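Local coordinates for protein TRAP-type transporter, periplasmic component (Cupriavidus necator, PDB 4P8B) that binds (S)-2-acetolactate and, as the periplasmic solute-binding component of a TRAP-type transporter, probably hands it over for uptake, at residues Q231-W237 / G298-L304; K30-S36 / V90-V95; F83-R87 / L139-V144. All coordinates share one frame. Numbering follows the deposited sequence.

Interaction 1 (Q231-W237 / G298-L304); sequences QKFVTTW and GVKVTHL
Parallel pairing at a sheet edge, here in a solute-binding protein of the TRAP family, is well illustrated by strands 233-235 and 300-302. They run at 17° with axes 4.6 Å apart and pair Phe233 with Lys300, Val234 with Val301 and Thr235 with Thr302. Ahead of the strand, Gln231 turns its amide to Ser158. Lys232 O accepts Lys300 N at 2.8 Å, and Lys232 and Phe233 form a classic beta bulge opposite Asn159 of the neighbouring strand 156-159. Phe233 (chi1 m) shares a sheet face with Lys300, ring CE1 4.0 Å from Lys300 CD. Val234 bonds both ways, as parallel geometry requires: its N to Lys300 O (3.0 Å), its O to Thr302 N (2.8 Å). On the other face its CG2 meets Val299 CG1 at 3.7 Å, over Phe221 and Trp291 of the covering helices. Thr235 (m) gives its hydroxyl to Ile164 O, while its CG2 touches Leu304 CD2 at 3.6 Å. The last rung is Thr236 N to Thr302 O, 3.0 Å. Thr236 then centres an inverse gamma turn (phi/psi -86/55) that swings Trp237 (chi1 p) from the pairing, its NE1 bonded to the backbone of ligand-binding Arg155 and its CB 3.9 Å from Leu304 CD1. Where the strands diverge, one water spans the gap, 2.9 Å from both Thr236 O and Leu304 N.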
loop_
_atom_site.group_PDB
_atom_site.type_symbol
_atom_site.label_atom_id
_atom_site.label_comp_id
_atom_site.label_asym_id
_atom_site.label_seq_id
_atom_site.Cartn_x
_atom_site.Cartn_y
_atom_site.Cartn_z
ATOM N N GLN A 231 -7.861 -1.593 18.583
ATOM C CA GLN A 231 -6.804 -0.690 18.148
ATOM C C GLN A 231 -7.100 0.705 18.681
ATOM O O GLN A 231 -7.622 1.564 17.967
ATOM C CB GLN A 231 -6.665 -0.727 16.637
ATOM C CG GLN A 231 -6.398 -2.128 16.114
ATOM C CD GLN A 231 -5.275 -2.813 16.845
ATOM O OE1 GLN A 231 -4.135 -2.363 16.780
ATOM N NE2 GLN A 231 -5.571 -3.886 17.544
ATOM N N LYS A 232 -6.692 0.928 19.925
ATOM C CA LYS A 232 -7.077 2.136 20.663
ATOM C C LYS A 232 -5.940 3.116 20.881
ATOM O O LYS A 232 -6.169 4.203 21.410
ATOM C CB LYS A 232 -7.766 1.738 21.968
ATOM C CG LYS A 232 -9.126 1.065 21.653
ATOM C CD LYS A 232 -9.783 0.410 22.839
ATOM C CE LYS A 232 -11.028 -0.354 22.417
ATOM N NZ LYS A 232 -11.949 0.486 21.591
ATOM N N PHE A 233 -4.737 2.716 20.480
ATOM C CA PHE A 233 -3.552 3.582 20.475
ATOM C C PHE A 233 -3.040 3.606 19.050
ATOM O O PHE A 233 -2.945 2.552 18.408
ATOM C CB PHE A 233 -2.472 2.995 21.366
ATOM C CG PHE A 233 -2.841 2.951 22.816
ATOM C CD1 PHE A 233 -2.570 4.016 23.655
ATOM C CD2 PHE A 233 -3.480 1.835 23.350
ATOM C CE1 PHE A 233 -2.906 3.967 24.998
ATOM C CE2 PHE A 233 -3.834 1.790 24.689
ATOM C CZ PHE A 233 -3.527 2.858 25.520
ATOM N N VAL A 234 -2.739 4.795 18.533
ATOM C CA VAL A 234 -2.122 4.963 17.227
ATOM C C VAL A 234 -0.991 5.970 17.338
ATOM O O VAL A 234 -1.142 6.983 17.998
ATOM C CB VAL A 234 -3.143 5.531 16.208
ATOM C CG1 VAL A 234 -2.449 5.980 14.920
ATOM C CG2 VAL A 234 -4.224 4.527 15.908
ATOM N N THR A 235 0.130 5.693 16.667
ATOM C CA THR A 235 1.193 6.691 16.508
ATOM C C THR A 235 1.389 6.978 15.043
ATOM O O THR A 235 1.597 6.072 14.249
ATOM C CB THR A 235 2.487 6.210 17.133
ATOM O OG1 THR A 235 2.269 6.088 18.528
ATOM C CG2 THR A 235 3.642 7.216 16.905
ATOM N N THR A 236 1.293 8.261 14.696
ATOM C CA THR A 236 1.345 8.647 13.300
ATOM C C THR A 236 2.790 8.836 12.828
ATOM O O THR A 236 3.158 9.902 12.307
ATOM C CB THR A 236 0.557 9.927 13.076
ATOM O OG1 THR A 236 1.073 10.947 13.939
ATOM C CG2 THR A 236 -0.945 9.699 13.344
ATOM N N TRP A 237 3.606 7.815 13.014
ATOM C CA TRP A 237 5.035 7.881 12.695
ATOM C C TRP A 237 5.373 7.938 11.211
ATOM O O TRP A 237 6.499 8.284 10.872
ATOM C CB TRP A 237 5.743 6.713 13.336
ATOM C CG TRP A 237 5.373 5.326 12.853
ATOM C CD1 TRP A 237 4.332 4.955 12.034
ATOM C CD2 TRP A 237 6.063 4.124 13.180
ATOM N NE1 TRP A 237 4.341 3.596 11.864
ATOM C CE2 TRP A 237 5.398 3.059 12.542
ATOM C CE3 TRP A 237 7.183 3.842 13.980
ATOM C CZ2 TRP A 237 5.839 1.752 12.645
ATOM C CZ3 TRP A 237 7.611 2.549 14.081
ATOM C CH2 TRP A 237 6.934 1.510 13.424
ATOM N N GLY A 298 -12.613 7.071 20.555
ATOM C CA GLY A 298 -11.904 6.538 21.703
ATOM C C GLY A 298 -10.482 6.100 21.390
ATOM O O GLY A 298 -9.895 5.292 22.093
ATOM N N VAL A 299 -9.899 6.650 20.336
ATOM C CA VAL A 299 -8.514 6.327 19.991
ATOM C C VAL A 299 -7.536 7.387 20.487
ATOM O O VAL A 299 -7.711 8.573 20.219
ATOM C CB VAL A 299 -8.367 6.169 18.477
ATOM C CG1 VAL A 299 -6.936 5.803 18.100
ATOM C CG2 VAL A 299 -9.319 5.104 17.967
ATOM N N LYS A 300 -6.530 6.963 21.245
ATOM C CA LYS A 300 -5.464 7.873 21.655
ATOM C C LYS A 300 -4.434 7.945 20.537
ATOM O O LYS A 300 -3.727 6.985 20.289
ATOM C CB LYS A 300 -4.779 7.406 22.927
ATOM C CG LYS A 300 -3.744 8.383 23.417
ATOM C CD LYS A 300 -3.110 7.935 24.717
ATOM C CE LYS A 300 -2.049 8.923 25.154
ATOM N NZ LYS A 300 -2.700 10.079 25.808
ATOM N N VAL A 301 -4.367 9.093 19.875
ATOM C CA VAL A 301 -3.464 9.296 18.740
ATOM C C VAL A 301 -2.283 10.118 19.215
ATOM O O VAL A 301 -2.441 11.196 19.774
ATOM C CB VAL A 301 -4.174 10.019 17.577
ATOM C CG1 VAL A 301 -3.216 10.204 16.381
ATOM C CG2 VAL A 301 -5.390 9.251 17.139
ATOM N N THR A 302 -1.095 9.570 18.969
ATOM C CA THR A 302 0.168 10.160 19.383
ATOM C C THR A 302 0.923 10.674 18.167
ATOM O O THR A 302 1.083 9.959 17.185
ATOM C CB THR A 302 1.009 9.082 20.080
ATOM O OG1 THR A 302 0.350 8.695 21.296
ATOM C CG2 THR A 302 2.411 9.572 20.378
ATOM N N HIS A 303 1.367 11.917 18.251
ATOM C CA HIS A 303 2.218 12.540 17.239
ATOM C C HIS A 303 3.608 12.717 17.838
ATOM O O HIS A 303 3.768 13.292 18.910
ATOM C CB HIS A 303 1.598 13.878 16.816
ATOM C CG HIS A 303 0.180 13.746 16.336
ATOM N ND1 HIS A 303 -0.136 13.376 15.048
ATOM C CD2 HIS A 303 -1.003 13.901 16.982
ATOM C CE1 HIS A 303 -1.449 13.311 14.916
ATOM N NE2 HIS A 303 -1.999 13.643 16.071
ATOM N N LEU A 304 4.618 12.185 17.150
ATOM C CA LEU A 304 5.999 12.220 17.636
ATOM C C LEU A 304 6.646 13.598 17.505
ATOM O O LEU A 304 6.369 14.342 16.559
ATOM C CB LEU A 304 6.874 11.233 16.833
ATOM C CG LEU A 304 6.393 9.779 16.842
ATOM C CD1 LEU A 304 7.352 8.915 16.056
ATOM C CD2 LEU A 304 6.292 9.287 18.261
HETATM O O HOH W 1 3.843 11.836 14.386
#

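Interaction 2 (K30-S36 / V90-V95); sequences KSEYKMS and VIDMAV
In the mixed sheet of this periplasmic binding protein, strand 33-36 takes the place between strands 66-69 and 93-97, parallel to both; helix 44-59, strand 66-69 and helix 82-88 lie between it and 93-97 in sequence. Strands 33-36 and 93-95 run 25° apart in direction with axes 4.4 Å apart, and Met35 pairs with Met93, Ser36 with Ala94. Among backbone hydrogen bonds, Lys34 O accepts Met93 N at 3.1 Å and, weakly, Asp92 N at 3.2 Å; Ser36 N reaches Met93 O at 2.9 Å, and Val95 N reaches Ser36 O at 3.3 Å. The ladder is prolonged by a side chain: Asp92 (chi1 m) points at the partner segment and takes Lys34 N on OD2 at 2.8 Å. Its other oxygen, OD1, makes a long, weak salt bridge with Lys30 NZ at 3.4 Å, bridged also by a water 2.5 Å from Asp92 OD1. A second water joins Lys34 NZ (2.4 Å) to Val90 O (3.0 Å). Apolar contacts gather on the face shared by selenomethionines Met35 (t) and Met93 (p), with Met35 CB 3.8 Å from Met93 CG and Met35 SE 4.2 Å from Val95 CG2. On the other face, Ser36 CB makes a van der Waals contact with Ile91 CG2 at 3.6 Å, while Ser36 OG bonds Glu82. Helix 44-59 covers the methionine face through Trp52, helix 82-88 packs against Ile91 and Ala94, and strand 66-69 flanks strand 33-36 across from 93-97.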
loop_
_atom_site.group_PDB
_atom_site.type_symbol
_atom_site.label_atom_id
_atom_site.label_comp_id
_atom_site.label_asym_id
_atom_site.label_seq_id
_atom_site.Cartn_x
_atom_site.Cartn_y
_atom_site.Cartn_z
ATOM N N LYS A 30 -13.023 -11.563 -24.131
ATOM C CA LYS A 30 -13.748 -12.192 -23.024
ATOM C C LYS A 30 -15.068 -11.446 -22.729
ATOM O O LYS A 30 -15.139 -10.223 -22.852
ATOM C CB LYS A 30 -12.888 -12.141 -21.751
ATOM C CG LYS A 30 -11.889 -13.282 -21.425
ATOM C CD LYS A 30 -10.889 -12.767 -20.333
ATOM C CE LYS A 30 -10.404 -13.823 -19.319
ATOM N NZ LYS A 30 -9.085 -14.459 -19.685
ATOM N N SER A 31 -16.094 -12.174 -22.301
ATOM C CA SER A 31 -17.348 -11.576 -21.835
ATOM C C SER A 31 -17.224 -10.852 -20.473
ATOM O O SER A 31 -18.002 -9.946 -20.159
ATOM C CB SER A 31 -18.403 -12.665 -21.692
ATOM O OG SER A 31 -19.587 -12.140 -21.116
ATOM N N GLU A 32 -16.284 -11.281 -19.641
ATOM C CA GLU A 32 -16.066 -10.627 -18.351
ATOM C C GLU A 32 -14.599 -10.713 -18.040
ATOM O O GLU A 32 -13.983 -11.759 -18.242
ATOM C CB GLU A 32 -16.889 -11.320 -17.269
ATOM C CG GLU A 32 -16.836 -10.684 -15.895
ATOM C CD GLU A 32 -17.924 -11.246 -14.996
ATOM O OE1 GLU A 32 -17.725 -12.347 -14.441
ATOM O OE2 GLU A 32 -18.996 -10.606 -14.884
ATOM N N TYR A 33 -14.029 -9.600 -17.578
ATOM C CA TYR A 33 -12.646 -9.572 -17.137
ATOM C C TYR A 33 -12.637 -9.473 -15.630
ATOM O O TYR A 33 -13.549 -8.917 -15.053
ATOM C CB TYR A 33 -11.897 -8.394 -17.760
ATOM C CG TYR A 33 -11.689 -8.571 -19.247
ATOM C CD1 TYR A 33 -12.658 -8.173 -20.155
ATOM C CD2 TYR A 33 -10.540 -9.171 -19.730
ATOM C CE1 TYR A 33 -12.483 -8.354 -21.523
ATOM C CE2 TYR A 33 -10.362 -9.369 -21.107
ATOM C CZ TYR A 33 -11.335 -8.944 -21.976
ATOM O OH TYR A 33 -11.188 -9.137 -23.343
ATOM N N LYS A 34 -11.620 -10.054 -15.030
ATOM C CA LYS A 34 -11.563 -10.139 -13.582
ATOM C C LYS A 34 -10.524 -9.162 -13.021
ATOM O O LYS A 34 -9.353 -9.246 -13.365
ATOM C CB LYS A 34 -11.204 -11.573 -13.189
ATOM C CG LYS A 34 -12.071 -12.618 -13.827
ATOM C CD LYS A 34 -11.702 -13.981 -13.298
ATOM C CE LYS A 34 -12.552 -15.053 -13.947
ATOM N NZ LYS A 34 -11.932 -16.387 -13.762
HETATM N N MSE A 35 -10.952 -8.273 -12.116
HETATM C CA MSE A 35 -10.045 -7.336 -11.446
HETATM C C MSE A 35 -9.861 -7.730 -9.982
HETATM O O MSE A 35 -10.820 -7.797 -9.197
HETATM C CB MSE A 35 -10.580 -5.918 -11.493
HETATM C CG MSE A 35 -9.557 -4.928 -10.910
HETATM SE SE MSE A 35 -10.288 -3.151 -10.563
HETATM C CE MSE A 35 -10.865 -2.699 -12.369
ATOM N N SER A 36 -8.624 -7.994 -9.597
ATOM C CA SER A 36 -8.330 -8.356 -8.227
ATOM C C SER A 36 -8.098 -7.114 -7.365
ATOM O O SER A 36 -7.403 -6.174 -7.796
ATOM C CB SER A 36 -7.091 -9.252 -8.185
ATOM O OG SER A 36 -6.883 -9.681 -6.848
ATOM N N VAL A 90 -4.312 -15.838 -14.263
ATOM C CA VAL A 90 -5.434 -16.188 -13.408
ATOM C C VAL A 90 -6.232 -14.916 -13.096
ATOM O O VAL A 90 -7.456 -14.919 -13.031
ATOM C CB VAL A 90 -4.938 -16.846 -12.114
ATOM C CG1 VAL A 90 -6.046 -16.904 -11.054
ATOM C CG2 VAL A 90 -4.385 -18.229 -12.413
ATOM N N ILE A 91 -5.513 -13.812 -12.918
ATOM C CA ILE A 91 -6.121 -12.494 -12.737
ATOM C C ILE A 91 -5.856 -11.661 -13.991
ATOM O O ILE A 91 -4.718 -11.601 -14.465
ATOM C CB ILE A 91 -5.505 -11.778 -11.512
ATOM C CG1 ILE A 91 -5.828 -12.553 -10.238
ATOM C CG2 ILE A 91 -6.020 -10.350 -11.394
ATOM C CD1 ILE A 91 -5.019 -12.111 -9.045
ATOM N N ASP A 92 -6.880 -10.989 -14.497
ATOM C CA ASP A 92 -6.740 -10.233 -15.747
ATOM C C ASP A 92 -6.153 -8.854 -15.504
ATOM O O ASP A 92 -5.372 -8.347 -16.319
ATOM C CB ASP A 92 -8.100 -10.064 -16.420
ATOM C CG ASP A 92 -8.736 -11.396 -16.851
ATOM O OD1 ASP A 92 -8.016 -12.328 -17.266
ATOM O OD2 ASP A 92 -9.966 -11.468 -16.766
HETATM N N MSE A 93 -6.553 -8.239 -14.396
HETATM C CA MSE A 93 -6.113 -6.890 -14.069
HETATM C C MSE A 93 -6.232 -6.694 -12.565
HETATM O O MSE A 93 -6.877 -7.487 -11.877
HETATM C CB MSE A 93 -6.909 -5.819 -14.825
HETATM C CG MSE A 93 -8.419 -5.757 -14.594
HETATM SE SE MSE A 93 -9.426 -5.212 -16.257
HETATM C CE MSE A 93 -8.797 -3.401 -16.359
ATOM N N ALA A 94 -5.617 -5.654 -12.027
ATOM C CA ALA A 94 -5.651 -5.448 -10.587
ATOM C C ALA A 94 -5.297 -4.032 -10.220
ATOM O O ALA A 94 -4.654 -3.321 -11.002
ATOM C CB ALA A 94 -4.684 -6.405 -9.915
ATOM N N VAL A 95 -5.739 -3.616 -9.045
ATOM C CA VAL A 95 -5.147 -2.480 -8.356
ATOM C C VAL A 95 -4.463 -3.092 -7.145
ATOM O O VAL A 95 -5.132 -3.668 -6.300
ATOM C CB VAL A 95 -6.175 -1.414 -7.946
ATOM C CG1 VAL A 95 -5.462 -0.247 -7.291
ATOM C CG2 VAL A 95 -6.992 -0.945 -9.150
HETATM O O HOH W 2 -6.191 -13.705 -18.198
HETATM O O HOH W 3 -9.644 -16.976 -13.268
#

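Interaction 3 (F83-R87 / L139-V144); sequences FSAIR and LEKAGV
Side-chain packing between a helix and the exit of another helix makes this contact: residues 83-87 of helix 82-88 meet the turn where helix 130-141 gives way to strand 144-154. A Schellman motif ends that helix, with Gly143 at phi/psi 95/19, Gly143 N bonded to Glu140 O (3.1 Å) and Val144 N weakly to Leu139 O (3.3 Å). A CB at Gly143 would clash with the preceding carbonyl oxygen and sit close to Arg87 CG. The tight reversal aims Val144 (chi1 t) at the facing helix, where its CG2 lies 3.5 Å from Phe83 CZ and its CG1 4.1 Å from Ile86 CG2. Phe83 (t) stretches across, its CZ 4.1 Å from Ala142 CB, which meets the ring edge, and its CE1 3.9 Å from Leu139 CD2. At the exposed margin, extended Arg87 brings NE 2.8 Å from Ala142 O, and a water donates to Arg87 O and Gly143 O, both at 2.8 Å. Apolar side chains thus fill the inner part, while at the polar margin a water links the carbonyls of Arg87 and Gly143.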
loop_
_atom_site.group_PDB
_atom_site.type_symbol
_atom_site.label_atom_id
_atom_site.label_comp_id
_atom_site.label_asym_id
_atom_site.label_seq_id
_atom_site.Cartn_x
_atom_site.Cartn_y
_atom_site.Cartn_z
ATOM N N PHE A 83 0.667 -11.167 -7.426
ATOM C CA PHE A 83 1.429 -10.772 -8.604
ATOM C C PHE A 83 1.602 -11.956 -9.544
ATOM O O PHE A 83 1.460 -11.822 -10.766
ATOM C CB PHE A 83 2.799 -10.207 -8.229
ATOM C CG PHE A 83 3.541 -9.630 -9.393
ATOM C CD1 PHE A 83 3.225 -8.364 -9.843
ATOM C CD2 PHE A 83 4.523 -10.352 -10.058
ATOM C CE1 PHE A 83 3.875 -7.802 -10.894
ATOM C CE2 PHE A 83 5.191 -9.791 -11.136
ATOM C CZ PHE A 83 4.852 -8.516 -11.563
ATOM N N SER A 84 1.950 -13.115 -8.995
ATOM C CA SER A 84 2.149 -14.289 -9.842
ATOM C C SER A 84 0.860 -14.666 -10.577
ATOM O O SER A 84 0.883 -15.055 -11.741
ATOM C CB SER A 84 2.652 -15.465 -9.011
ATOM O OG SER A 84 3.779 -15.088 -8.244
ATOM N N ALA A 85 -0.274 -14.535 -9.900
ATOM C CA ALA A 85 -1.557 -14.849 -10.524
ATOM C C ALA A 85 -1.879 -13.869 -11.658
ATOM O O ALA A 85 -2.459 -14.258 -12.679
ATOM C CB ALA A 85 -2.671 -14.849 -9.466
ATOM N N ILE A 86 -1.499 -12.599 -11.485
ATOM C CA ILE A 86 -1.631 -11.631 -12.576
ATOM C C ILE A 86 -0.707 -11.993 -13.750
ATOM O O ILE A 86 -1.153 -12.027 -14.887
ATOM C CB ILE A 86 -1.317 -10.176 -12.137
ATOM C CG1 ILE A 86 -2.248 -9.713 -11.031
ATOM C CG2 ILE A 86 -1.464 -9.238 -13.334
ATOM C CD1 ILE A 86 -1.732 -8.508 -10.270
ATOM N N ARG A 87 0.565 -12.263 -13.456
ATOM C CA ARG A 87 1.554 -12.607 -14.487
ATOM C C ARG A 87 1.123 -13.855 -15.257
ATOM O O ARG A 87 1.303 -13.928 -16.481
ATOM C CB ARG A 87 2.922 -12.814 -13.824
ATOM C CG ARG A 87 4.089 -12.991 -14.776
ATOM C CD ARG A 87 5.366 -13.301 -14.011
ATOM N NE ARG A 87 6.557 -13.069 -14.820
ATOM C CZ ARG A 87 7.040 -13.919 -15.719
ATOM N NH1 ARG A 87 8.131 -13.600 -16.397
ATOM N NH2 ARG A 87 6.435 -15.080 -15.947
ATOM N N LEU A 139 8.299 -3.561 -14.104
ATOM C CA LEU A 139 7.055 -4.317 -14.111
ATOM C C LEU A 139 6.670 -4.782 -15.515
ATOM O O LEU A 139 6.260 -5.929 -15.712
ATOM C CB LEU A 139 5.927 -3.473 -13.505
ATOM C CG LEU A 139 6.017 -3.201 -12.014
ATOM C CD1 LEU A 139 4.952 -2.196 -11.620
ATOM C CD2 LEU A 139 5.858 -4.493 -11.247
ATOM N N GLU A 140 6.809 -3.892 -16.491
ATOM C CA GLU A 140 6.454 -4.207 -17.867
ATOM C C GLU A 140 7.266 -5.408 -18.355
ATOM O O GLU A 140 6.734 -6.317 -19.002
ATOM C CB GLU A 140 6.657 -2.980 -18.759
ATOM C CG GLU A 140 5.976 -3.102 -20.116
ATOM C CD GLU A 140 6.740 -3.996 -21.069
ATOM O OE1 GLU A 140 7.976 -4.104 -20.915
ATOM O OE2 GLU A 140 6.104 -4.592 -21.967
ATOM N N LYS A 141 8.546 -5.440 -18.007
ATOM C CA LYS A 141 9.409 -6.524 -18.467
ATOM C C LYS A 141 8.981 -7.833 -17.831
ATOM O O LYS A 141 9.194 -8.909 -18.400
ATOM C CB LYS A 141 10.875 -6.237 -18.127
ATOM C CG LYS A 141 11.510 -5.134 -18.956
ATOM C CD LYS A 141 12.975 -4.948 -18.588
ATOM C CE LYS A 141 13.677 -3.941 -19.506
ATOM N NZ LYS A 141 13.366 -2.524 -19.134
ATOM N N ALA A 142 8.369 -7.733 -16.652
ATOM C CA ALA A 142 7.939 -8.907 -15.898
ATOM C C ALA A 142 6.605 -9.480 -16.363
ATOM O O ALA A 142 6.135 -10.473 -15.809
ATOM C CB ALA A 142 7.860 -8.562 -14.417
ATOM N N GLY A 143 5.977 -8.862 -17.355
ATOM C CA GLY A 143 4.752 -9.411 -17.915
ATOM C C GLY A 143 3.481 -8.845 -17.317
ATOM O O GLY A 143 2.399 -9.405 -17.465
ATOM N N VAL A 144 3.598 -7.682 -16.673
ATOM C CA VAL A 144 2.476 -7.045 -15.985
ATOM C C VAL A 144 2.457 -5.555 -16.351
ATOM O O VAL A 144 3.277 -4.788 -15.843
ATOM C CB VAL A 144 2.603 -7.263 -14.462
ATOM C CG1 VAL A 144 1.528 -6.485 -13.667
ATOM C CG2 VAL A 144 2.530 -8.760 -14.147
HETATM O O HOH W 4 2.668 -12.149 -18.119
#

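Interactions 2 and 3 are neighbours, their centres 13 Å apart, and their segments alternate along the chain. Helix 82-88 leads directly into strand 93-97: Ala94 CB packs 3.6 Å from Ile86 CD1, and Ile91 N lies 3.1 Å from Ala85 O, a probable hydrogen bond. Strands 33-36, 93-97 and 144-154 all belong to one five-stranded mixed sheet. Interaction 1 comes last in sequence and lies in a separate four-stranded sheet, its centre about 37 Å from either of the others, across the centre of the chain. The bound acetolactate sits between these two regions, an arrangement consistent with the two-lobed plan of periplasmic binding proteins, in which each lobe has its own sheet.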